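Local coordinates for protein polyphosphate kinase (Porphyromonas gingivalis, PDB 2O8R) that probably catalyses the reversible transfer of the terminal phosphate of ATP to a growing long-chain polyphosphate, with magnesium as cofactor, at residues L148-V153 with L280-S285; E215-V220 with Y224-S229; H329-P334 with Y354-R359; S335-I340 with Q456-L461. The protein carries 3 engineered substitutions. One frame throughout, in Å; residues are numbered along the deposited sequence.

Contact 1 of 4, residues L148-V153 with L280-S285; sequences LLPSKV and LRYICS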
loop_
_atom_site.group_PDB
_atom_site.type_symbol
_atom_site.label_atom_id
_atom_site.label_comp_id
_atom_site.label_asym_id
_atom_site.label_seq_id
_atom_site.Cartn_x
_atom_site.Cartn_y
_atom_site.Cartn_z
ATOM N N LEU A 148 -29.824 16.299 -7.342
ATOM C CA LEU A 148 -30.458 15.085 -7.789
ATOM C C LEU A 148 -31.714 15.420 -8.580
ATOM O O LEU A 148 -32.725 15.815 -8.003
ATOM C CB LEU A 148 -30.825 14.232 -6.582
ATOM C CG LEU A 148 -29.675 13.660 -5.760
ATOM C CD1 LEU A 148 -30.257 12.980 -4.533
ATOM C CD2 LEU A 148 -28.829 12.682 -6.604
ATOM N N LEU A 149 -31.641 15.289 -9.899
ATOM C CA LEU A 149 -32.826 15.382 -10.743
ATOM C C LEU A 149 -33.012 14.020 -11.400
ATOM O O LEU A 149 -32.535 13.790 -12.511
ATOM C CB LEU A 149 -32.688 16.508 -11.773
ATOM C CG LEU A 149 -33.168 17.910 -11.373
ATOM C CD1 LEU A 149 -32.455 18.461 -10.139
ATOM C CD2 LEU A 149 -33.020 18.889 -12.529
ATOM N N PRO A 150 -33.730 13.120 -10.706
ATOM C CA PRO A 150 -33.756 11.659 -10.848
ATOM C C PRO A 150 -33.883 11.122 -12.270
ATOM O O PRO A 150 -33.048 10.329 -12.713
ATOM C CB PRO A 150 -34.981 11.242 -10.014
ATOM C CG PRO A 150 -35.743 12.510 -9.756
ATOM C CD PRO A 150 -34.683 13.562 -9.678
ATOM N N SER A 151 -34.915 11.552 -12.979
ATOM C CA SER A 151 -35.152 11.056 -14.319
ATOM C C SER A 151 -34.209 11.716 -15.313
ATOM O O SER A 151 -33.922 11.161 -16.374
ATOM C CB SER A 151 -36.598 11.326 -14.716
ATOM O OG SER A 151 -36.906 12.695 -14.529
ATOM N N LYS A 152 -33.716 12.898 -14.955
ATOM C CA LYS A 152 -32.955 13.725 -15.882
ATOM C C LYS A 152 -31.461 13.384 -15.911
ATOM O O LYS A 152 -30.891 13.179 -16.985
ATOM C CB LYS A 152 -33.177 15.208 -15.574
ATOM C CG LYS A 152 -34.648 15.603 -15.385
ATOM C CD LYS A 152 -34.794 17.117 -15.345
ATOM C CE LYS A 152 -36.189 17.559 -14.931
ATOM N NZ LYS A 152 -36.287 19.049 -14.864
ATOM N N VAL A 153 -30.836 13.328 -14.738
ATOM C CA VAL A 153 -29.416 12.975 -14.629
ATOM C C VAL A 153 -29.264 11.775 -13.704
ATOM O O VAL A 153 -29.845 11.747 -12.625
ATOM C CB VAL A 153 -28.514 14.193 -14.190
ATOM C CG1 VAL A 153 -29.301 15.203 -13.391
ATOM C CG2 VAL A 153 -27.259 13.753 -13.407
ATOM N N LEU A 280 -36.184 9.338 0.905
ATOM C CA LEU A 280 -35.762 7.967 0.628
ATOM C C LEU A 280 -36.181 7.609 -0.785
ATOM O O LEU A 280 -35.339 7.281 -1.629
ATOM C CB LEU A 280 -36.392 6.981 1.605
ATOM C CG LEU A 280 -35.595 5.718 1.943
ATOM C CD1 LEU A 280 -36.399 4.868 2.901
ATOM C CD2 LEU A 280 -35.180 4.897 0.721
ATOM N N ARG A 281 -37.485 7.699 -1.043
ATOM C CA ARG A 281 -38.019 7.393 -2.365
ATOM C C ARG A 281 -37.560 8.403 -3.405
ATOM O O ARG A 281 -37.842 8.248 -4.592
ATOM C CB ARG A 281 -39.549 7.244 -2.348
ATOM C CG ARG A 281 -40.339 8.538 -2.233
ATOM C CD ARG A 281 -41.840 8.262 -2.248
ATOM N NE ARG A 281 -42.244 7.375 -1.155
ATOM C CZ ARG A 281 -42.893 7.761 -0.057
ATOM N NH1 ARG A 281 -43.233 9.033 0.113
ATOM N NH2 ARG A 281 -43.209 6.867 0.875
ATOM N N TYR A 282 -36.839 9.429 -2.961
ATOM C CA TYR A 282 -36.214 10.352 -3.893
ATOM C C TYR A 282 -34.854 9.849 -4.370
ATOM O O TYR A 282 -34.454 10.130 -5.502
ATOM C CB TYR A 282 -36.116 11.774 -3.333
ATOM C CG TYR A 282 -36.273 12.808 -4.418
ATOM C CD1 TYR A 282 -37.538 13.276 -4.772
ATOM C CD2 TYR A 282 -35.167 13.285 -5.125
ATOM C CE1 TYR A 282 -37.701 14.205 -5.780
ATOM C CE2 TYR A 282 -35.316 14.217 -6.134
ATOM C CZ TYR A 282 -36.588 14.673 -6.461
ATOM O OH TYR A 282 -36.752 15.599 -7.464
ATOM N N ILE A 283 -34.142 9.108 -3.524
ATOM C CA ILE A 283 -32.943 8.424 -4.002
ATOM C C ILE A 283 -33.322 7.039 -4.529
ATOM O O ILE A 283 -32.583 6.434 -5.305
ATOM C CB ILE A 283 -31.827 8.311 -2.948
ATOM C CG1 ILE A 283 -32.030 9.307 -1.807
ATOM C CG2 ILE A 283 -30.478 8.527 -3.613
ATOM C CD1 ILE A 283 -31.417 8.862 -0.490
ATOM N N CYS A 284 -34.488 6.552 -4.114
ATOM C CA CYS A 284 -35.056 5.337 -4.687
ATOM C C CYS A 284 -35.664 5.631 -6.064
ATOM O O CYS A 284 -35.870 4.719 -6.871
ATOM C CB CYS A 284 -36.104 4.737 -3.746
ATOM S SG CYS A 284 -37.038 3.334 -4.418
ATOM N N SER A 285 -35.930 6.912 -6.325
ATOM C CA SER A 285 -36.417 7.377 -7.626
ATOM C C SER A 285 -35.418 7.077 -8.754
ATOM O O SER A 285 -35.785 7.073 -9.933
ATOM C CB SER A 285 -36.716 8.880 -7.567
ATOM O OG SER A 285 -37.576 9.288 -8.616
#

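Contact 2 of 4, residues E215-V220 with Y224-S229; sequences EHLDVV and YEVMDS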
loop_
_atom_site.group_PDB
_atom_site.type_symbol
_atom_site.label_atom_id
_atom_site.label_comp_id
_atom_site.label_asym_id
_atom_site.label_seq_id
_atom_site.Cartn_x
_atom_site.Cartn_y
_atom_site.Cartn_z
ATOM N N GLU A 215 -22.196 21.519 8.825
ATOM C CA GLU A 215 -22.163 22.835 9.433
ATOM C C GLU A 215 -21.840 23.947 8.413
ATOM O O GLU A 215 -21.898 25.135 8.725
ATOM C CB GLU A 215 -21.136 22.817 10.574
ATOM C CG GLU A 215 -21.195 23.974 11.568
ATOM C CD GLU A 215 -22.577 24.185 12.170
ATOM O OE1 GLU A 215 -23.322 23.196 12.360
ATOM O OE2 GLU A 215 -22.913 25.352 12.462
ATOM N N HIS A 216 -21.508 23.570 7.187
ATOM C CA HIS A 216 -21.117 24.566 6.195
ATOM C C HIS A 216 -21.856 24.405 4.871
ATOM O O HIS A 216 -21.432 24.941 3.848
ATOM C CB HIS A 216 -19.603 24.532 5.974
ATOM C CG HIS A 216 -18.808 24.872 7.194
ATOM N ND1 HIS A 216 -18.336 23.916 8.067
ATOM C CD2 HIS A 216 -18.419 26.065 7.698
ATOM C CE1 HIS A 216 -17.683 24.506 9.051
ATOM N NE2 HIS A 216 -17.712 25.809 8.847
ATOM N N LEU A 217 -22.967 23.678 4.901
ATOM C CA LEU A 217 -23.725 23.379 3.699
ATOM C C LEU A 217 -24.221 24.655 3.028
ATOM O O LEU A 217 -24.362 24.704 1.803
ATOM C CB LEU A 217 -24.900 22.451 4.023
ATOM C CG LEU A 217 -24.591 20.970 4.270
ATOM C CD1 LEU A 217 -25.786 20.262 4.846
ATOM C CD2 LEU A 217 -24.159 20.303 2.982
ATOM N N ASP A 218 -24.447 25.689 3.838
ATOM C CA ASP A 218 -24.882 26.999 3.347
ATOM C C ASP A 218 -23.911 27.662 2.368
ATOM O O ASP A 218 -24.344 28.432 1.518
ATOM C CB ASP A 218 -25.180 27.946 4.507
ATOM C CG ASP A 218 -24.128 27.888 5.582
ATOM O OD1 ASP A 218 -24.143 26.923 6.384
ATOM O OD2 ASP A 218 -23.287 28.808 5.625
ATOM N N VAL A 219 -22.616 27.360 2.463
ATOM C CA VAL A 219 -21.655 27.905 1.496
ATOM C C VAL A 219 -21.667 27.110 0.186
ATOM O O VAL A 219 -21.329 27.634 -0.887
ATOM C CB VAL A 219 -20.207 28.059 2.077
ATOM C CG1 VAL A 219 -20.220 28.125 3.608
ATOM C CG2 VAL A 219 -19.284 26.965 1.596
ATOM N N VAL A 220 -22.086 25.852 0.283
ATOM C CA VAL A 220 -22.131 24.952 -0.865
ATOM C C VAL A 220 -23.392 25.238 -1.678
ATOM O O VAL A 220 -23.393 25.175 -2.914
ATOM C CB VAL A 220 -22.078 23.479 -0.398
ATOM C CG1 VAL A 220 -22.302 22.522 -1.546
ATOM C CG2 VAL A 220 -20.741 23.196 0.265
ATOM N N TYR A 224 -29.956 28.585 -1.668
ATOM C CA TYR A 224 -30.982 27.753 -1.036
ATOM C C TYR A 224 -30.972 27.918 0.461
ATOM O O TYR A 224 -29.972 28.334 1.043
ATOM C CB TYR A 224 -30.749 26.267 -1.307
ATOM C CG TYR A 224 -30.713 25.862 -2.750
ATOM C CD1 TYR A 224 -31.861 25.409 -3.396
ATOM C CD2 TYR A 224 -29.524 25.905 -3.468
ATOM C CE1 TYR A 224 -31.827 25.028 -4.723
ATOM C CE2 TYR A 224 -29.480 25.523 -4.795
ATOM C CZ TYR A 224 -30.632 25.086 -5.421
ATOM O OH TYR A 224 -30.577 24.708 -6.743
ATOM N N GLU A 225 -32.091 27.555 1.075
ATOM C CA GLU A 225 -32.190 27.401 2.513
ATOM C C GLU A 225 -32.005 25.908 2.800
ATOM O O GLU A 225 -32.863 25.095 2.454
ATOM C CB GLU A 225 -33.559 27.886 3.000
ATOM C CG GLU A 225 -33.562 28.512 4.382
ATOM C CD GLU A 225 -32.799 29.824 4.430
ATOM O OE1 GLU A 225 -32.096 30.074 5.436
ATOM O OE2 GLU A 225 -32.899 30.604 3.457
ATOM N N VAL A 226 -30.869 25.552 3.397
ATOM C CA VAL A 226 -30.526 24.154 3.648
ATOM C C VAL A 226 -31.410 23.594 4.757
ATOM O O VAL A 226 -31.270 23.970 5.917
ATOM C CB VAL A 226 -29.050 23.990 4.065
ATOM C CG1 VAL A 226 -28.701 22.532 4.138
ATOM C CG2 VAL A 226 -28.115 24.713 3.103
HETATM N N MSE A 227 -32.310 22.687 4.399
HETATM C CA MSE A 227 -33.344 22.224 5.332
HETATM C C MSE A 227 -32.868 21.174 6.305
HETATM O O MSE A 227 -33.120 21.267 7.502
HETATM C CB MSE A 227 -34.586 21.746 4.576
HETATM C CG MSE A 227 -35.123 22.811 3.632
HETATM SE SE MSE A 227 -35.968 24.358 4.499
HETATM C CE MSE A 227 -34.522 25.265 5.445
ATOM N N ASP A 228 -32.176 20.179 5.779
ATOM C CA ASP A 228 -31.676 19.093 6.579
ATOM C C ASP A 228 -30.704 18.321 5.707
ATOM O O ASP A 228 -30.726 18.439 4.479
ATOM C CB ASP A 228 -32.831 18.187 7.018
ATOM C CG ASP A 228 -32.603 17.547 8.385
ATOM O OD1 ASP A 228 -31.436 17.288 8.765
ATOM O OD2 ASP A 228 -33.612 17.295 9.080
ATOM N N SER A 229 -29.825 17.565 6.351
ATOM C CA SER A 229 -29.044 16.566 5.657
ATOM C C SER A 229 -29.071 15.288 6.476
ATOM O O SER A 229 -29.327 15.320 7.685
ATOM C CB SER A 229 -27.614 17.047 5.395
ATOM O OG SER A 229 -26.880 17.187 6.593
#

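Contact 3 of 4, residues H329-P334 with Y354-R359; sequences HLEQAP and YDYVVR. With SO4 (sulfate ion), chain I.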
loop_
_atom_site.group_PDB
_atom_site.type_symbol
_atom_site.label_atom_id
_atom_site.label_comp_id
_atom_site.label_asym_id
_atom_site.label_seq_id
_atom_site.Cartn_x
_atom_site.Cartn_y
_atom_site.Cartn_z
ATOM N N HIS A 329 15.754 -22.976 24.355
ATOM C CA HIS A 329 16.300 -24.208 23.807
ATOM C C HIS A 329 16.723 -24.036 22.360
ATOM O O HIS A 329 17.894 -24.242 22.017
ATOM C CB HIS A 329 15.251 -25.299 23.890
ATOM C CG HIS A 329 15.795 -26.614 24.329
ATOM N ND1 HIS A 329 15.741 -27.037 25.640
ATOM C CD2 HIS A 329 16.417 -27.598 23.637
ATOM C CE1 HIS A 329 16.299 -28.231 25.734
ATOM N NE2 HIS A 329 16.718 -28.594 24.533
ATOM N N LEU A 330 15.769 -23.643 21.518
ATOM C CA LEU A 330 16.063 -23.290 20.128
ATOM C C LEU A 330 17.194 -22.279 20.013
ATOM O O LEU A 330 18.105 -22.456 19.203
ATOM C CB LEU A 330 14.832 -22.710 19.445
ATOM C CG LEU A 330 14.108 -23.559 18.417
ATOM C CD1 LEU A 330 13.336 -22.633 17.533
ATOM C CD2 LEU A 330 15.085 -24.362 17.590
ATOM N N GLU A 331 17.132 -21.230 20.832
ATOM C CA GLU A 331 18.107 -20.146 20.770
ATOM C C GLU A 331 19.517 -20.603 21.116
ATOM O O GLU A 331 20.489 -20.009 20.665
ATOM C CB GLU A 331 17.703 -18.997 21.693
ATOM C CG GLU A 331 16.449 -18.254 21.269
ATOM C CD GLU A 331 16.605 -17.486 19.972
ATOM O OE1 GLU A 331 17.740 -17.126 19.597
ATOM O OE2 GLU A 331 15.577 -17.228 19.327
ATOM N N GLN A 332 19.634 -21.664 21.906
ATOM C CA GLN A 332 20.954 -22.084 22.350
ATOM C C GLN A 332 21.523 -23.261 21.559
ATOM O O GLN A 332 22.597 -23.768 21.884
ATOM C CB GLN A 332 21.002 -22.294 23.879
ATOM C CG GLN A 332 20.136 -23.420 24.463
ATOM C CD GLN A 332 19.807 -23.209 25.949
ATOM O OE1 GLN A 332 19.666 -22.071 26.419
ATOM N NE2 GLN A 332 19.670 -24.308 26.684
ATOM N N ALA A 333 20.805 -23.685 20.521
ATOM C CA ALA A 333 21.333 -24.649 19.548
ATOM C C ALA A 333 22.344 -23.960 18.603
ATOM O O ALA A 333 22.338 -22.736 18.475
ATOM C CB ALA A 333 20.187 -25.293 18.765
ATOM N N PRO A 334 23.239 -24.737 17.958
ATOM C CA PRO A 334 24.252 -24.129 17.083
ATOM C C PRO A 334 23.665 -23.407 15.879
ATOM O O PRO A 334 24.249 -22.439 15.394
ATOM C CB PRO A 334 25.074 -25.326 16.615
ATOM C CG PRO A 334 24.189 -26.500 16.805
ATOM C CD PRO A 334 23.384 -26.202 18.021
ATOM N N TYR A 354 6.902 -14.397 15.654
ATOM C CA TYR A 354 6.647 -14.939 14.343
ATOM C C TYR A 354 7.967 -15.254 13.642
ATOM O O TYR A 354 7.992 -15.922 12.604
ATOM C CB TYR A 354 5.859 -13.916 13.534
ATOM C CG TYR A 354 4.374 -13.894 13.827
ATOM C CD1 TYR A 354 3.863 -13.169 14.898
ATOM C CD2 TYR A 354 3.480 -14.590 13.021
ATOM C CE1 TYR A 354 2.496 -13.138 15.164
ATOM C CE2 TYR A 354 2.115 -14.571 13.281
ATOM C CZ TYR A 354 1.624 -13.840 14.349
ATOM O OH TYR A 354 0.263 -13.817 14.590
ATOM N N ASP A 355 9.066 -14.800 14.241
ATOM C CA ASP A 355 10.365 -14.745 13.573
ATOM C C ASP A 355 11.011 -16.072 13.182
ATOM O O ASP A 355 11.885 -16.106 12.324
ATOM C CB ASP A 355 11.328 -13.931 14.417
ATOM C CG ASP A 355 10.884 -12.507 14.569
ATOM O OD1 ASP A 355 10.024 -12.068 13.776
ATOM O OD2 ASP A 355 11.396 -11.823 15.471
ATOM N N TYR A 356 10.578 -17.164 13.787
ATOM C CA TYR A 356 11.246 -18.426 13.545
ATOM C C TYR A 356 11.081 -18.955 12.134
ATOM O O TYR A 356 12.002 -19.548 11.595
ATOM C CB TYR A 356 10.841 -19.476 14.578
ATOM C CG TYR A 356 11.449 -19.233 15.944
ATOM C CD1 TYR A 356 10.639 -18.990 17.049
ATOM C CD2 TYR A 356 12.841 -19.222 16.125
ATOM C CE1 TYR A 356 11.192 -18.758 18.302
ATOM C CE2 TYR A 356 13.405 -18.978 17.378
ATOM C CZ TYR A 356 12.572 -18.754 18.462
ATOM O OH TYR A 356 13.107 -18.520 19.712
ATOM N N VAL A 357 9.925 -18.727 11.529
ATOM C CA VAL A 357 9.690 -19.190 10.165
ATOM C C VAL A 357 10.686 -18.554 9.183
ATOM O O VAL A 357 11.372 -19.267 8.434
ATOM C CB VAL A 357 8.219 -18.956 9.728
ATOM C CG1 VAL A 357 8.021 -19.258 8.240
ATOM C CG2 VAL A 357 7.272 -19.795 10.589
ATOM N N VAL A 358 10.791 -17.228 9.213
ATOM C CA VAL A 358 11.661 -16.517 8.270
ATOM C C VAL A 358 13.166 -16.696 8.573
ATOM O O VAL A 358 13.960 -16.892 7.660
ATOM C CB VAL A 358 11.270 -15.032 8.147
ATOM C CG1 VAL A 358 11.378 -14.337 9.488
ATOM C CG2 VAL A 358 12.127 -14.327 7.102
ATOM N N ARG A 359 13.536 -16.642 9.852
ATOM C CA ARG A 359 14.873 -17.001 10.333
ATOM C C ARG A 359 15.331 -18.367 9.804
ATOM O O ARG A 359 16.454 -18.519 9.304
ATOM C CB ARG A 359 14.846 -17.088 11.849
ATOM C CG ARG A 359 15.891 -16.286 12.525
ATOM C CD ARG A 359 15.224 -15.253 13.382
ATOM N NE ARG A 359 15.162 -15.565 14.817
ATOM C CZ ARG A 359 16.005 -16.334 15.507
ATOM N NH1 ARG A 359 15.816 -16.495 16.804
ATOM N NH2 ARG A 359 17.041 -16.927 14.935
HETATM S S SO4 I . 14.239 -12.506 16.979
HETATM O O1 SO4 I . 15.473 -12.504 17.762
HETATM O O2 SO4 I . 13.079 -12.492 17.869
HETATM O O3 SO4 I . 14.195 -11.318 16.132
HETATM O O4 SO4 I . 14.205 -13.700 16.153
#

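Contact 4 of 4, residues S335-I340 with Q456-L461; sequences SLMEGI and QGIALL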
loop_
_atom_site.group_PDB
_atom_site.type_symbol
_atom_site.label_atom_id
_atom_site.label_comp_id
_atom_site.label_asym_id
_atom_site.label_seq_id
_atom_site.Cartn_x
_atom_site.Cartn_y
_atom_site.Cartn_z
ATOM N N SER A 335 22.525 -23.890 15.399
ATOM C CA SER A 335 21.743 -23.204 14.381
ATOM C C SER A 335 20.325 -23.710 14.513
ATOM O O SER A 335 20.103 -24.801 15.052
ATOM C CB SER A 335 22.272 -23.508 12.983
ATOM O OG SER A 335 21.933 -24.827 12.593
ATOM N N LEU A 336 19.375 -22.923 14.013
ATOM C CA LEU A 336 17.960 -23.244 14.129
ATOM C C LEU A 336 17.623 -24.583 13.502
ATOM O O LEU A 336 16.908 -25.383 14.107
ATOM C CB LEU A 336 17.085 -22.129 13.563
ATOM C CG LEU A 336 17.031 -20.897 14.470
ATOM C CD1 LEU A 336 16.400 -19.755 13.730
ATOM C CD2 LEU A 336 16.291 -21.179 15.797
HETATM N N MSE A 337 18.174 -24.851 12.323
HETATM C CA MSE A 337 17.921 -26.132 11.662
HETATM C C MSE A 337 18.474 -27.299 12.457
HETATM O O MSE A 337 17.908 -28.393 12.439
HETATM C CB MSE A 337 18.526 -26.155 10.276
HETATM C CG MSE A 337 18.036 -25.059 9.407
HETATM SE SE MSE A 337 18.999 -25.167 7.760
HETATM C CE MSE A 337 17.831 -26.415 6.828
ATOM N N GLU A 338 19.582 -27.062 13.151
ATOM C CA GLU A 338 20.140 -28.071 14.020
ATOM C C GLU A 338 19.161 -28.363 15.137
ATOM O O GLU A 338 18.890 -29.520 15.424
ATOM C CB GLU A 338 21.502 -27.641 14.562
ATOM C CG GLU A 338 22.679 -28.102 13.715
ATOM C CD GLU A 338 23.140 -29.515 14.062
ATOM O OE1 GLU A 338 22.353 -30.481 13.906
ATOM O OE2 GLU A 338 24.300 -29.664 14.502
ATOM N N GLY A 339 18.603 -27.312 15.732
ATOM C CA GLY A 339 17.598 -27.448 16.790
ATOM C C GLY A 339 16.420 -28.331 16.417
ATOM O O GLY A 339 16.062 -29.228 17.182
ATOM N N ILE A 340 15.828 -28.093 15.240
ATOM C CA ILE A 340 14.660 -28.867 14.799
ATOM C C ILE A 340 15.034 -30.301 14.427
ATOM O O ILE A 340 14.208 -31.213 14.531
ATOM C CB ILE A 340 13.942 -28.248 13.577
ATOM C CG1 ILE A 340 14.183 -26.741 13.469
ATOM C CG2 ILE A 340 12.466 -28.592 13.612
ATOM C CD1 ILE A 340 13.098 -25.877 14.027
ATOM N N GLN A 456 15.085 -36.049 3.542
ATOM C CA GLN A 456 15.407 -35.625 4.891
ATOM C C GLN A 456 15.196 -34.121 4.941
ATOM O O GLN A 456 15.384 -33.425 3.940
ATOM C CB GLN A 456 16.860 -35.982 5.201
ATOM C CG GLN A 456 17.151 -36.399 6.623
ATOM C CD GLN A 456 18.485 -37.123 6.735
ATOM O OE1 GLN A 456 18.685 -38.174 6.120
ATOM N NE2 GLN A 456 19.407 -36.562 7.521
ATOM N N GLY A 457 14.780 -33.616 6.093
ATOM C CA GLY A 457 14.547 -32.184 6.212
ATOM C C GLY A 457 13.631 -31.733 7.324
ATOM O O GLY A 457 13.551 -32.360 8.378
ATOM N N ILE A 458 12.956 -30.617 7.080
ATOM C CA ILE A 458 12.122 -29.963 8.082
ATOM C C ILE A 458 10.744 -29.658 7.505
ATOM O O ILE A 458 10.620 -29.073 6.429
ATOM C CB ILE A 458 12.750 -28.636 8.571
ATOM C CG1 ILE A 458 14.114 -28.871 9.215
ATOM C CG2 ILE A 458 11.861 -27.987 9.580
ATOM C CD1 ILE A 458 14.904 -27.592 9.490
ATOM N N ALA A 459 9.712 -30.064 8.224
ATOM C CA ALA A 459 8.362 -29.694 7.863
ATOM C C ALA A 459 7.846 -28.692 8.876
ATOM O O ALA A 459 8.015 -28.879 10.082
ATOM C CB ALA A 459 7.452 -30.927 7.810
ATOM N N LEU A 460 7.237 -27.621 8.376
ATOM C CA LEU A 460 6.539 -26.650 9.211
ATOM C C LEU A 460 5.059 -26.750 8.898
ATOM O O LEU A 460 4.682 -26.641 7.734
ATOM C CB LEU A 460 7.026 -25.247 8.873
ATOM C CG LEU A 460 8.225 -24.626 9.584
ATOM C CD1 LEU A 460 9.334 -25.613 9.802
ATOM C CD2 LEU A 460 8.723 -23.440 8.782
ATOM N N LEU A 461 4.235 -26.993 9.921
ATOM C CA LEU A 461 2.764 -27.116 9.778
ATOM C C LEU A 461 2.039 -26.240 10.765
ATOM O O LEU A 461 2.481 -26.087 11.900
ATOM C CB LEU A 461 2.286 -28.543 9.981
ATOM C CG LEU A 461 2.777 -29.498 8.905
ATOM C CD1 LEU A 461 4.059 -30.219 9.368
ATOM C CD2 LEU A 461 1.671 -30.477 8.605
#

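Contact 1 of 4, residues L148-V153 with L280-S285
The backbones come closest at Pro150 and Ser285, whose CA atoms are 6.0 Å apart where the loop 148-153 passes helix 277-283 and the residues that follow it. Pro150 is the wedge. Its CB is directed at the other segment, and the ring divides its contacts between two partners: CD meets Tyr282 CE2 at 3.7 Å, while CB touches Ser285 OG at 3.5 Å. The proline ring and the tyrosine cross obliquely, and the phenol's CE2, CZ and OH lie against CD and CG. Ser285 reaches the proline because OG is turned anti to its own backbone N (chi1 -161°), which swings the hydroxyl over CB. Leu148 contributes mainly through its backbone: O sits in the plane of the Tyr282 ring, at its edge, 3.6 Å from CE2. Its CB is also directed at the helix, but the buried side chain packs more loosely, CD1 lying 4.6 Å from Ile283 CG2. No hydrogen bond crosses between the segments; what meets here is van der Waals contact. The loop has its own brace, since Leu149 O accepts from both Val153 N and Lys152 N and closes a tight turn that contains Pro150. All this belongs to the PPK1 middle domain. The Tyr282 ring also meets that of Tyr179 on strand 178-183, Ile283 packs on Phe269 of strand 268-272, and Lys152 packs on Tyr224 of the second subunit.

Contact 2 of 4, residues E215-V220 with Y224-S229
The flat group in this contact is the peptide link between Leu217 and Asp218, and Val226 lies over one of its faces: CG2 is 3.9 Å from Leu217 C and as far from Asp218 N, almost straight above the plane. The other branch of Val226 meets a side chain instead. CG1, anti to the backbone N (chi1 -173°), touches Leu217 CD1 at 3.8 Å and comes equally near Leu217 CB, so the valine straddles the start of the short helical turn with one methyl on the backbone and one on the leucine. Leu217 in turn reaches along the strand, because CG stands beside its backbone N (chi1 -76°) and carries CD1 on to Ser229, 3.7 Å from OG. That contact is carbon against hydroxyl, and no hydrogen bond spans the two segments. Asp218 takes part with its backbone and stays at the exposed margin. Only three residues separate the segments, so this is a tight reversal in which a helical turn folds back onto the strand it leads into, Asp218 CA lying 6.3 Å from Val226 CA. Within the middle domain, Leu217 fits against Val166 and Leu182 on strands 163-169 and 178-183, while Val219 and Val220 pack on Phe135 of helix 125-139; the short helix 217-220 is thus wedged between the sheet and that longer helix.

Contact 3 of 4, residues H329-P334 with Y354-R359
Glu331 OE2 is gripped twice from helix 355-365: Tyr356 OH donates to it at 2.8 Å, and Arg359 NH1 makes a salt bridge with it at 2.6 Å. The two donors sit one turn apart on that helix, in the PLD-like C-terminal domain 1, and together they tie helix 328-331 to it. The tyrosine uses the anti lone pair of OE2, the one away from OE1. The arginine presents its guanidinium edge; the bridge runs through NH1 and OE2, the carboxylate and guanidinium planes tilted 44° apart. Glu331 gets there by bending at chi2 (-67°), which turns its carboxylate back toward the helix opposite. Tyr356 OH also bonds to Ser327 N, just before the segment, which should restrict the phenol. Leu330 covers one face of the same ring in a CH-pi contact, CD1 standing 3.9 Å from the centroid and 22° off the normal. Tyr356 CD2 lies about 4.0 Å above one face of the Arg359 guanidinium, toward its rim. Arg359 NE points at a sulfate, probably from the crystallisation liquor; the modelled separation is too short to be trusted in detail. Leu336 of helix 336-342 fills in beside Leu330 and Tyr356. The leucine methyl of Leu330 is offset toward the ring's rim, with CD1 3.7 Å from Tyr356 CE2.

Contact 4 of 4, residues S335-I340 with Q456-L461
Ile458 carries the packed side of this contact, its side chain pushed between Met337 (modelled as selenomethionine) and Ile340. This is a helix lying on a sheet in the PLD-like C-terminal domain 1, helix 336-342 resting on strand 457-462. CD1 of Ile458 reaches both helix residues. It lies 4.0 Å from Met337 CB, and the bend of the methionine chain at chi3 (88°) brings CE within 4.1 Å of it as well; Ile340 CG1 is also 4.1 Å from this CD1. CG2, anti to the backbone N of Ile458, meets Ile340 CG2 at 4.1 Å. Both helix side chains cross the isoleucine at about a right angle, and all three residues are buried. These are easy van der Waals distances, with no polar bond across. The outer side of the helix is different: Glu338 turns away from the strand, is partly exposed and salt-bridges to Arg341. The helix start is also held from outside, Glu363 on helix 355-365 accepting from Leu336 N and Met337 N through its two carboxylate oxygens. Beneath, Met337 continues onto Ile445 and Tyr447 of strand 442-447, and Ile340 onto Met480 of strand 474-481, so the helix bridges three strands. At the helix's N-terminus Ser335 is the N-cap, its OG accepting from Glu338 N at 3.3 Å with an N-H...O angle of 152°.

The contacts form two pairs on opposite sides of the chain's centre. Contacts 1 and 2, both in the middle domain, have centres 19 Å and nearest atoms about 7 Å apart. They do not touch within one chain but meet across the dimer, where Lys152 of contact 1 packs on Tyr224 of the second subunit's contact 2. Contacts 3 and 4 have centres 10 Å apart and touch, Leu336 of contact 4 packing against Leu330, Tyr356 and Arg359 of contact 3; their segments alternate along the chain. Centres of different pairs lie 62 to 67 Å apart. All four lie away from the predicted ATP, magnesium and phosphohistidine sites; the sulfate belongs to contact 3.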